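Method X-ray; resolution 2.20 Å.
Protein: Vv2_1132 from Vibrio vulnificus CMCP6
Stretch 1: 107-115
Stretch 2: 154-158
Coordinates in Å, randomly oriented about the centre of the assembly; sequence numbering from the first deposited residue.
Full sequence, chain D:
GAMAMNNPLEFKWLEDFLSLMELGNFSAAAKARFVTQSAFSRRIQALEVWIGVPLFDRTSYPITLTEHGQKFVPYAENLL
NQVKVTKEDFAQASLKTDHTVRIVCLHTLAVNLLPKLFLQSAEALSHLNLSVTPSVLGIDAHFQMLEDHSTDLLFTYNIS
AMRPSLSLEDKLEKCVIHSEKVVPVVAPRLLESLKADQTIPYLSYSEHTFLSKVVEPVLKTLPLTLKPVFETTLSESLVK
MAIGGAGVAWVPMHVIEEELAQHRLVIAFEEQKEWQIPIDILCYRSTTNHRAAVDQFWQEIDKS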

# COMPACT_ATOMS: atom_id res chain seq x y z
N HIS D 107 -0.34 6.41 30.42
CA HIS D 107 -0.78 5.13 30.96
C HIS D 107 -0.70 5.09 32.48
O HIS D 107 -1.62 4.59 33.14
CB HIS D 107 0.06 3.99 30.38
CG HIS D 107 -0.36 3.57 29.01
ND1 HIS D 107 -0.20 4.38 27.90
CD2 HIS D 107 -0.93 2.43 28.56
CE1 HIS D 107 -0.65 3.75 26.83
NE2 HIS D 107 -1.10 2.56 27.20
N THR D 108 0.40 5.58 33.04
CA THR D 108 0.60 5.48 34.48
C THR D 108 -0.49 6.24 35.23
O THR D 108 -1.13 5.70 36.14
CB THR D 108 1.99 6.00 34.87
OG1 THR D 108 2.10 7.38 34.49
CG2 THR D 108 3.07 5.22 34.15
N LEU D 109 -0.74 7.48 34.82
CA LEU D 109 -1.72 8.30 35.52
C LEU D 109 -3.10 7.67 35.45
O LEU D 109 -3.92 7.86 36.36
CB LEU D 109 -1.75 9.70 34.92
CG LEU D 109 -0.49 10.56 35.09
CD1 LEU D 109 -0.71 11.93 34.48
CD2 LEU D 109 -0.15 10.67 36.57
N ALA D 110 -3.37 6.89 34.40
CA ALA D 110 -4.70 6.32 34.21
C ALA D 110 -5.07 5.26 35.24
O ALA D 110 -6.26 4.96 35.38
CB ALA D 110 -4.80 5.73 32.80
N VAL D 111 -4.10 4.68 35.97
CA VAL D 111 -4.42 3.61 36.90
C VAL D 111 -4.30 4.03 38.36
O VAL D 111 -5.06 3.54 39.20
CB VAL D 111 -3.60 2.33 36.63
CG1 VAL D 111 -3.53 2.03 35.14
CG2 VAL D 111 -2.20 2.42 37.20
N ASN D 112 -3.39 4.94 38.69
CA ASN D 112 -3.15 5.29 40.09
C ASN D 112 -3.52 6.73 40.41
O ASN D 112 -3.48 7.12 41.58
CB ASN D 112 -1.69 5.04 40.45
CG ASN D 112 -0.76 5.29 39.28
OD1 ASN D 112 -0.75 6.39 38.71
ND2 ASN D 112 0.02 4.27 38.90
N LEU D 113 -3.90 7.53 39.41
CA LEU D 113 -4.41 8.87 39.67
C LEU D 113 -5.90 8.98 39.39
O LEU D 113 -6.67 9.26 40.31
CB LEU D 113 -3.64 9.92 38.85
CG LEU D 113 -4.00 11.36 39.24
CD1 LEU D 113 -3.42 11.70 40.60
CD2 LEU D 113 -3.52 12.36 38.19
N LEU D 114 -6.33 8.74 38.16
CA LEU D 114 -7.73 8.99 37.82
C LEU D 114 -8.71 8.19 38.67
O LEU D 114 -9.63 8.80 39.25
CB LEU D 114 -7.93 8.75 36.31
CG LEU D 114 -7.13 9.76 35.48
CD1 LEU D 114 -7.46 9.65 34.02
CD2 LEU D 114 -7.38 11.18 35.97
N PRO D 115 -8.59 6.87 38.83
CA PRO D 115 -9.60 6.15 39.63
C PRO D 115 -9.70 6.66 41.06
O PRO D 115 -10.81 6.79 41.59
CB PRO D 115 -9.12 4.69 39.58
CG PRO D 115 -8.34 4.61 38.31
CD PRO D 115 -7.65 5.94 38.17
N LEU D 154 -7.17 16.67 29.79
CA LEU D 154 -5.87 16.05 29.69
C LEU D 154 -5.19 16.16 31.04
O LEU D 154 -5.09 17.26 31.60
CB LEU D 154 -5.04 16.72 28.59
CG LEU D 154 -3.53 16.51 28.68
CD1 LEU D 154 -3.13 15.12 28.15
CD2 LEU D 154 -2.78 17.63 27.97
N PHE D 155 -4.78 15.04 31.60
CA PHE D 155 -3.99 15.02 32.83
C PHE D 155 -2.54 14.73 32.47
O PHE D 155 -2.27 13.85 31.65
CB PHE D 155 -4.51 13.96 33.79
CG PHE D 155 -5.83 14.30 34.38
CD1 PHE D 155 -7.00 14.04 33.69
CD2 PHE D 155 -5.91 14.90 35.62
CE1 PHE D 155 -8.23 14.36 34.22
CE2 PHE D 155 -7.13 15.24 36.17
CZ PHE D 155 -8.29 14.97 35.47
N THR D 156 -1.61 15.48 33.06
CA THR D 156 -0.21 15.33 32.69
C THR D 156 0.69 15.90 33.78
O THR D 156 0.26 16.70 34.61
CB THR D 156 0.09 16.02 31.35
OG1 THR D 156 1.38 15.63 30.87
CG2 THR D 156 0.03 17.54 31.52
N TYR D 157 1.94 15.45 33.77
CA TYR D 157 2.99 16.06 34.57
C TYR D 157 3.48 17.34 33.90
O TYR D 157 3.48 17.45 32.66
CB TYR D 157 4.17 15.09 34.75
CG TYR D 157 3.88 13.78 35.49
CD1 TYR D 157 3.58 13.79 36.85
CD2 TYR D 157 3.92 12.55 34.83
CE1 TYR D 157 3.31 12.62 37.53
CE2 TYR D 157 3.65 11.37 35.51
CZ TYR D 157 3.35 11.42 36.87
OH TYR D 157 3.08 10.27 37.58
N ASN D 158 3.90 18.31 34.71
CA ASN D 158 4.21 19.65 34.20
C ASN D 158 5.29 19.59 33.13
O ASN D 158 6.14 18.71 33.13
CB ASN D 158 4.66 20.57 35.33
CG ASN D 158 5.94 20.08 35.98
OD1 ASN D 158 7.00 20.08 35.36
ND2 ASN D 158 5.84 19.66 37.24
O HOH W 1 3.29 7.72 37.49

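The most distinctive feature of this contact is a methyl group seated almost exactly on the axis of an aromatic ring: CD2 of Leu114 lies 3.6 Å from the centroid of the Phe155 ring, only 9° off the ring normal, in a CH-pi interaction over one face. No direct hydrogen bond joins the two stretches; packing of apolar side chains does most of the work, and a single water supplies a polar link.

The helix that runs to Asn112 crosses the strand at 110°, with the axes 8.9 Å apart at closest approach. Leu109 and Phe155 mark the place where the backbones come nearest, their CA atoms 7.6 Å apart, and both point their CA-to-CB bonds toward the opposing stretch. Leu109 is the most heavily covered residue of the contact. In its mt rotamer Leu109 splays two methyls over the strand: Leu109 CD1 rests on the backbone, 3.8 Å from Phe155 O and 3.9 Å from Thr156 CA, while Leu109 CD2 reaches Tyr157, 3.6 Å from Tyr157 CZ. A forked aliphatic side chain suits this position, since one methyl packs on the strand backbone and the other on the tyrosine ring.

Leu114, also mt, starts sideways, but its end swings nearer to cover Phe155. Leu113 CD2 adds a looser contact, 4.3 Å from Phe155 CD2. The phenyl group thus meets two consecutive leucines, with Leu114 CD2 over one face.

Tyr157 likewise leaves the strand sideways and brings its ring end to the helix. Its hydroxyl is too far from Thr108 for direct bonding, with Tyr157 OH and Thr108 OG1 4.3 Å apart, but water 1 bridges them, its O 2.6 Å from Tyr157 OH and, more weakly, 3.2 Å from Thr108 OG1. The p rotamer of Thr108 places OG1 near the plane of the tyrosine ring, so two buried hydroxyls share one solvent molecule in a largely apolar contact that buries 284 Å², both sides summed.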